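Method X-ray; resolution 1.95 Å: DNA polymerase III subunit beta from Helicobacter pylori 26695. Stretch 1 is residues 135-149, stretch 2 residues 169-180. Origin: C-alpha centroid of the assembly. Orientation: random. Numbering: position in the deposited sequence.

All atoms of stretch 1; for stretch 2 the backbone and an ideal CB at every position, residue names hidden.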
# COMPACT_ATOMS: atom_id res chain seq x y z
N PHE A 135 22.53 17.45 -6.66
CA PHE A 135 23.56 16.47 -6.29
C PHE A 135 23.54 15.96 -4.84
O PHE A 135 23.78 14.78 -4.58
CB PHE A 135 24.97 16.97 -6.66
CG PHE A 135 25.32 18.29 -6.04
CD1 PHE A 135 25.23 19.46 -6.78
CD2 PHE A 135 25.76 18.37 -4.72
CE1 PHE A 135 25.56 20.68 -6.23
CE2 PHE A 135 26.08 19.59 -4.16
CZ PHE A 135 25.98 20.75 -4.91
N LEU A 136 23.25 16.84 -3.88
CA LEU A 136 23.27 16.41 -2.48
C LEU A 136 22.12 15.46 -2.15
O LEU A 136 22.35 14.41 -1.55
CB LEU A 136 23.29 17.62 -1.53
CG LEU A 136 23.43 17.30 -0.04
CD1 LEU A 136 24.71 16.51 0.24
CD2 LEU A 136 23.41 18.59 0.79
N VAL A 137 20.90 15.79 -2.56
CA VAL A 137 19.80 14.88 -2.25
C VAL A 137 19.88 13.60 -3.09
O VAL A 137 19.35 12.56 -2.72
CB VAL A 137 18.40 15.53 -2.37
CG1 VAL A 137 18.36 16.88 -1.63
CG2 VAL A 137 17.99 15.70 -3.84
N ASP A 138 20.55 13.70 -4.24
CA ASP A 138 20.79 12.53 -5.06
C ASP A 138 21.71 11.58 -4.29
O ASP A 138 21.45 10.38 -4.20
CB ASP A 138 21.43 12.95 -6.39
CG ASP A 138 21.53 11.79 -7.38
OD1 ASP A 138 20.53 11.07 -7.56
OD2 ASP A 138 22.61 11.60 -7.99
N ALA A 139 22.78 12.13 -3.73
CA ALA A 139 23.68 11.35 -2.89
C ALA A 139 22.93 10.75 -1.70
O ALA A 139 23.11 9.58 -1.37
CB ALA A 139 24.86 12.23 -2.41
N PHE A 140 22.10 11.55 -1.04
CA PHE A 140 21.34 11.08 0.12
C PHE A 140 20.42 9.92 -0.28
O PHE A 140 20.36 8.90 0.40
CB PHE A 140 20.49 12.22 0.72
CG PHE A 140 21.27 13.22 1.52
CD1 PHE A 140 22.62 13.03 1.79
CD2 PHE A 140 20.64 14.36 2.02
CE1 PHE A 140 23.34 13.96 2.53
CE2 PHE A 140 21.36 15.30 2.76
CZ PHE A 140 22.70 15.09 3.02
N LYS A 141 19.69 10.09 -1.38
CA LYS A 141 18.73 9.06 -1.77
C LYS A 141 19.45 7.77 -2.18
O LYS A 141 18.95 6.67 -1.97
CB LYS A 141 17.85 9.57 -2.92
CG LYS A 141 16.69 8.66 -3.26
CD LYS A 141 16.17 8.92 -4.68
CE LYS A 141 15.01 7.98 -5.01
NZ LYS A 141 14.75 7.87 -6.48
N LYS A 142 20.64 7.91 -2.75
CA LYS A 142 21.35 6.74 -3.27
C LYS A 142 22.00 5.96 -2.15
O LYS A 142 22.15 4.74 -2.23
CB LYS A 142 22.37 7.17 -4.33
CG LYS A 142 21.75 7.44 -5.68
CD LYS A 142 22.76 8.03 -6.69
CE LYS A 142 22.13 8.18 -8.08
NZ LYS A 142 23.00 9.02 -8.95
N ILE A 143 22.36 6.65 -1.09
CA ILE A 143 23.12 6.03 -0.01
C ILE A 143 22.22 5.53 1.12
O ILE A 143 22.55 4.58 1.83
CB ILE A 143 24.18 7.03 0.50
CG1 ILE A 143 25.21 7.27 -0.60
CG2 ILE A 143 24.87 6.57 1.79
CD1 ILE A 143 26.33 8.23 -0.21
N ALA A 144 21.07 6.18 1.28
CA ALA A 144 20.11 5.85 2.35
C ALA A 144 19.88 4.35 2.59
O ALA A 144 19.84 3.92 3.75
CB ALA A 144 18.78 6.57 2.12
N PRO A 145 19.70 3.55 1.51
CA PRO A 145 19.36 2.14 1.77
C PRO A 145 20.41 1.35 2.54
O PRO A 145 20.07 0.31 3.09
CB PRO A 145 19.23 1.55 0.36
CG PRO A 145 18.85 2.70 -0.50
CD PRO A 145 19.58 3.88 0.07
N VAL A 146 21.66 1.80 2.57
CA VAL A 146 22.68 1.02 3.27
C VAL A 146 22.69 1.33 4.75
O VAL A 146 23.27 0.58 5.54
CB VAL A 146 24.09 1.20 2.66
CG1 VAL A 146 24.03 1.08 1.13
CG2 VAL A 146 24.67 2.54 3.07
N ILE A 147 22.05 2.43 5.14
CA ILE A 147 22.14 2.91 6.52
C ILE A 147 21.08 2.30 7.42
O ILE A 147 19.88 2.37 7.11
CB ILE A 147 22.06 4.45 6.57
CG1 ILE A 147 23.26 5.04 5.84
CG2 ILE A 147 22.04 4.96 8.00
CD1 ILE A 147 23.15 6.54 5.59
N GLU A 148 21.52 1.68 8.51
CA GLU A 148 20.63 1.20 9.57
C GLU A 148 20.21 2.38 10.44
O GLU A 148 21.04 2.97 11.14
CB GLU A 148 21.33 0.15 10.44
CG GLU A 148 21.51 -1.22 9.82
CD GLU A 148 22.27 -2.17 10.73
OE1 GLU A 148 23.08 -2.97 10.22
OE2 GLU A 148 22.06 -2.12 11.97
N GLN A 149 18.93 2.71 10.39
CA GLN A 149 18.36 3.78 11.20
C GLN A 149 18.45 3.40 12.67
O GLN A 149 19.06 4.09 13.48
CB GLN A 149 16.90 3.99 10.82
CG GLN A 149 16.24 5.20 11.42
CD GLN A 149 15.06 5.65 10.59
OE1 GLN A 149 14.61 4.94 9.69
NE2 GLN A 149 14.54 6.84 10.89
N UNK A 169 35.55 20.06 -1.42
CA UNK A 169 34.88 18.80 -1.67
C UNK A 169 34.08 18.38 -0.45
O UNK A 169 34.51 18.56 0.69
CB UNK A 169 35.89 17.72 -2.05
N UNK A 170 32.90 17.84 -0.72
CA UNK A 170 32.05 17.29 0.32
C UNK A 170 31.93 15.80 0.04
O UNK A 170 31.50 15.39 -1.05
CB UNK A 170 30.68 17.97 0.36
N UNK A 171 32.32 14.98 1.01
CA UNK A 171 32.16 13.54 0.88
C UNK A 171 30.93 13.10 1.66
O UNK A 171 30.69 13.57 2.78
CB UNK A 171 33.41 12.80 1.37
N UNK A 172 30.18 12.18 1.07
CA UNK A 172 28.95 11.68 1.66
C UNK A 172 29.09 10.17 1.73
O UNK A 172 29.38 9.52 0.72
CB UNK A 172 27.72 12.10 0.86
N UNK A 173 28.92 9.61 2.93
CA UNK A 173 29.21 8.19 3.19
C UNK A 173 28.15 7.56 4.08
O UNK A 173 27.74 8.15 5.10
CB UNK A 173 30.59 8.04 3.84
N UNK A 174 27.70 6.36 3.71
CA UNK A 174 26.87 5.56 4.59
C UNK A 174 27.46 4.16 4.68
O UNK A 174 28.05 3.68 3.70
CB UNK A 174 25.42 5.52 4.10
N UNK A 175 27.34 3.51 5.83
CA UNK A 175 27.74 2.10 5.91
C UNK A 175 26.97 1.35 6.98
O UNK A 175 26.49 1.97 7.95
CB UNK A 175 29.24 1.99 6.19
N UNK A 176 26.85 0.03 6.82
CA UNK A 176 26.24 -0.82 7.84
C UNK A 176 27.18 -1.96 8.24
O UNK A 176 26.73 -2.97 8.78
CB UNK A 176 24.91 -1.39 7.33
N UNK A 177 28.47 -1.78 7.93
CA UNK A 177 29.54 -2.76 8.20
C UNK A 177 29.66 -3.96 7.25
O UNK A 177 30.70 -4.62 7.24
CB UNK A 177 29.34 -3.31 9.62
N UNK A 178 28.62 -4.24 6.47
CA UNK A 178 28.70 -5.27 5.43
C UNK A 178 29.03 -4.61 4.10
O UNK A 178 29.60 -5.22 3.19
CB UNK A 178 27.39 -6.06 5.33
N UNK A 179 28.64 -3.35 4.00
CA UNK A 179 28.80 -2.59 2.77
C UNK A 179 28.94 -1.12 3.12
O UNK A 179 28.56 -0.68 4.22
CB UNK A 179 27.62 -2.82 1.82
N UNK A 180 29.48 -0.36 2.18
CA UNK A 180 29.80 1.03 2.42
C UNK A 180 29.60 1.72 1.09
O UNK A 180 30.13 1.27 0.07
CB UNK A 180 31.22 1.22 2.97

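Helix 135-143 and strand 169-175 run nearly parallel, at 14°, with a closest axial approach of 8.9 Å, so alternate strand positions should meet the helix.

Position 169 has extended angles (-129/140), and its ideal CB finds nothing of stretch 1 within 5.5 Å. Stretch 1 hardly restricts the choice; it is Thr169, which makes no contact with it.

At 170 the CA-to-CB bond points toward stretch 1, yet nothing lies within 5.5 Å of the ideal CB. The gap, with the methyls of Leu136 beyond it, favours a long apolar side chain such as Leu, Met or Ile. The residue is Leu170, with chi1 t and chi2 p, whose CD2 lies 3.9 Å from Leu136 CD1.

Position 171 is out of reach of stretch 1, so many residues would do. It is Ser171, whose OG is hydrogen-bonded elsewhere in the structure.

Position 172 points toward the helix; its nearest CA in stretch 1 is that of Ala139, 7.0 Å from the CA of 172. The ideal CB is 4.2 Å from Ile143 CD1 and 4.3 Å from Ala139 CB, a wholly apolar setting with room for a medium side chain: Val, Ile or perhaps Ala. Val172 is deposited, chi1 t. Its CG1 lies 3.8 Å from Ile143 CD1, 4.2 Å from Ala139 CB and 4.0 Å from Phe140 CE1, meeting that ring at its edge, while CG2 lies 4.2 Å from Leu136 CD1.

Position 173 points away and stretch 1 leaves it undetermined; a beta-branched residue would suit the strand, and it is Val173.

At 174 the ideal CB points into stretch 1, 2.6 Å from Ile143 CG2 and 2.8 Å from Ile147 CG1, both clashes, and 3.2 Å from Val146 CG2. Glycine is the clear choice. Gly174 lets the backbone itself pack: its N is 3.4 Å from Ile143 CG2, and its CA 3.9 Å from Ile147 CG1.

Position 175 points away, and stretch 1 offers its ideal CB nothing within 5.5 Å, so it leaves the choice open. Thr, Ser or Val would suit the extended backbone. Thr175 OG1 donates to the backbone O of position 179 at 2.7 Å; Thr175 O accepts from a water (2.6 Å) that also accepts from Glu148 N (3.2 Å).

At 176 the strand has given way to a turn (-125/19). The ideal CB points toward stretch 1, a tight 3.1 Å from Val146 O and 3.8 Å from Glu148 OE1, favouring a compact residue. Both neighbours are acceptors, which a donor such as Ser or Asn could use; Asp fits only if its carboxylate finds donors elsewhere, as in its own loop. Asp176 does so: its OD1 accepts from the backbone N of position 178 at 3.0 Å, whereas its OD2, 3.3 Å from Val146 O, makes no hydrogen bond with that second acceptor.

Position 177 has positive phi (78/-17), which would suit Gly or Asn; it is Thr177. Position 178 is out of reach and tolerant, and is Lys178.

Position 179 points toward stretch 1, with Val146 CG1 5.3 Å from the ideal CB, so a long side chain with an apolar stem, such as Arg, Lys or Met, could lie along that valine. Arg179 places its guanidinium with one face over Val146 CG1, 4.0 Å from NH1, and its NE salt-bridges Asp176 OD2 at 3.0 Å.

Position 180 points away, leaving the choice open; it is Leu180.

Stretch 2 (169-180) TLSVVGTDTKRL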
# COMPACT_ATOMS: atom_id res chain seq x y z
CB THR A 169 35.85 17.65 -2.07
OG1 THR A 169 36.56 17.18 -0.92
CG2 THR A 169 36.83 18.11 -3.14
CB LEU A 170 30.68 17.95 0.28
CG LEU A 170 29.56 17.28 1.09
CD1 LEU A 170 29.92 17.25 2.57
CD2 LEU A 170 28.25 18.02 0.87
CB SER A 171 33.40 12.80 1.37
OG SER A 171 34.55 13.25 0.69
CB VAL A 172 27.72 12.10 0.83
CG1 VAL A 172 26.46 11.63 1.48
CG2 VAL A 172 27.68 13.62 0.66
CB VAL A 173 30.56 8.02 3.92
CG1 VAL A 173 30.95 6.56 4.00
CG2 VAL A 173 31.67 8.82 3.22
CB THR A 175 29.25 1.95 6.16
OG1 THR A 175 29.56 0.57 6.42
CG2 THR A 175 29.68 2.77 7.35
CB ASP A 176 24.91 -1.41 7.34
CG ASP A 176 25.06 -2.27 6.09
OD1 ASP A 176 26.22 -2.61 5.74
OD2 ASP A 176 24.03 -2.60 5.46
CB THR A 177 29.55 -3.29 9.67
OG1 THR A 177 28.39 -4.11 9.90
CG2 THR A 177 29.57 -2.13 10.65
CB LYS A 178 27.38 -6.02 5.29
CG LYS A 178 26.95 -6.84 6.50
CD LYS A 178 28.00 -7.87 6.88
CE LYS A 178 27.42 -9.00 7.73
NZ LYS A 178 27.01 -10.17 6.90
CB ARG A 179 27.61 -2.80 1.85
CG ARG A 179 26.30 -2.71 2.58
CD ARG A 179 25.12 -2.86 1.67
NE ARG A 179 23.87 -2.88 2.43
CZ ARG A 179 22.67 -2.74 1.88
NH1 ARG A 179 22.58 -2.59 0.57
NH2 ARG A 179 21.58 -2.77 2.63
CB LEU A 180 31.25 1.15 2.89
CG LEU A 180 31.83 2.54 3.13
CD1 LEU A 180 32.65 2.55 4.40
CD2 LEU A 180 32.68 2.95 1.94
O HOH W 1 24.51 1.59 9.53
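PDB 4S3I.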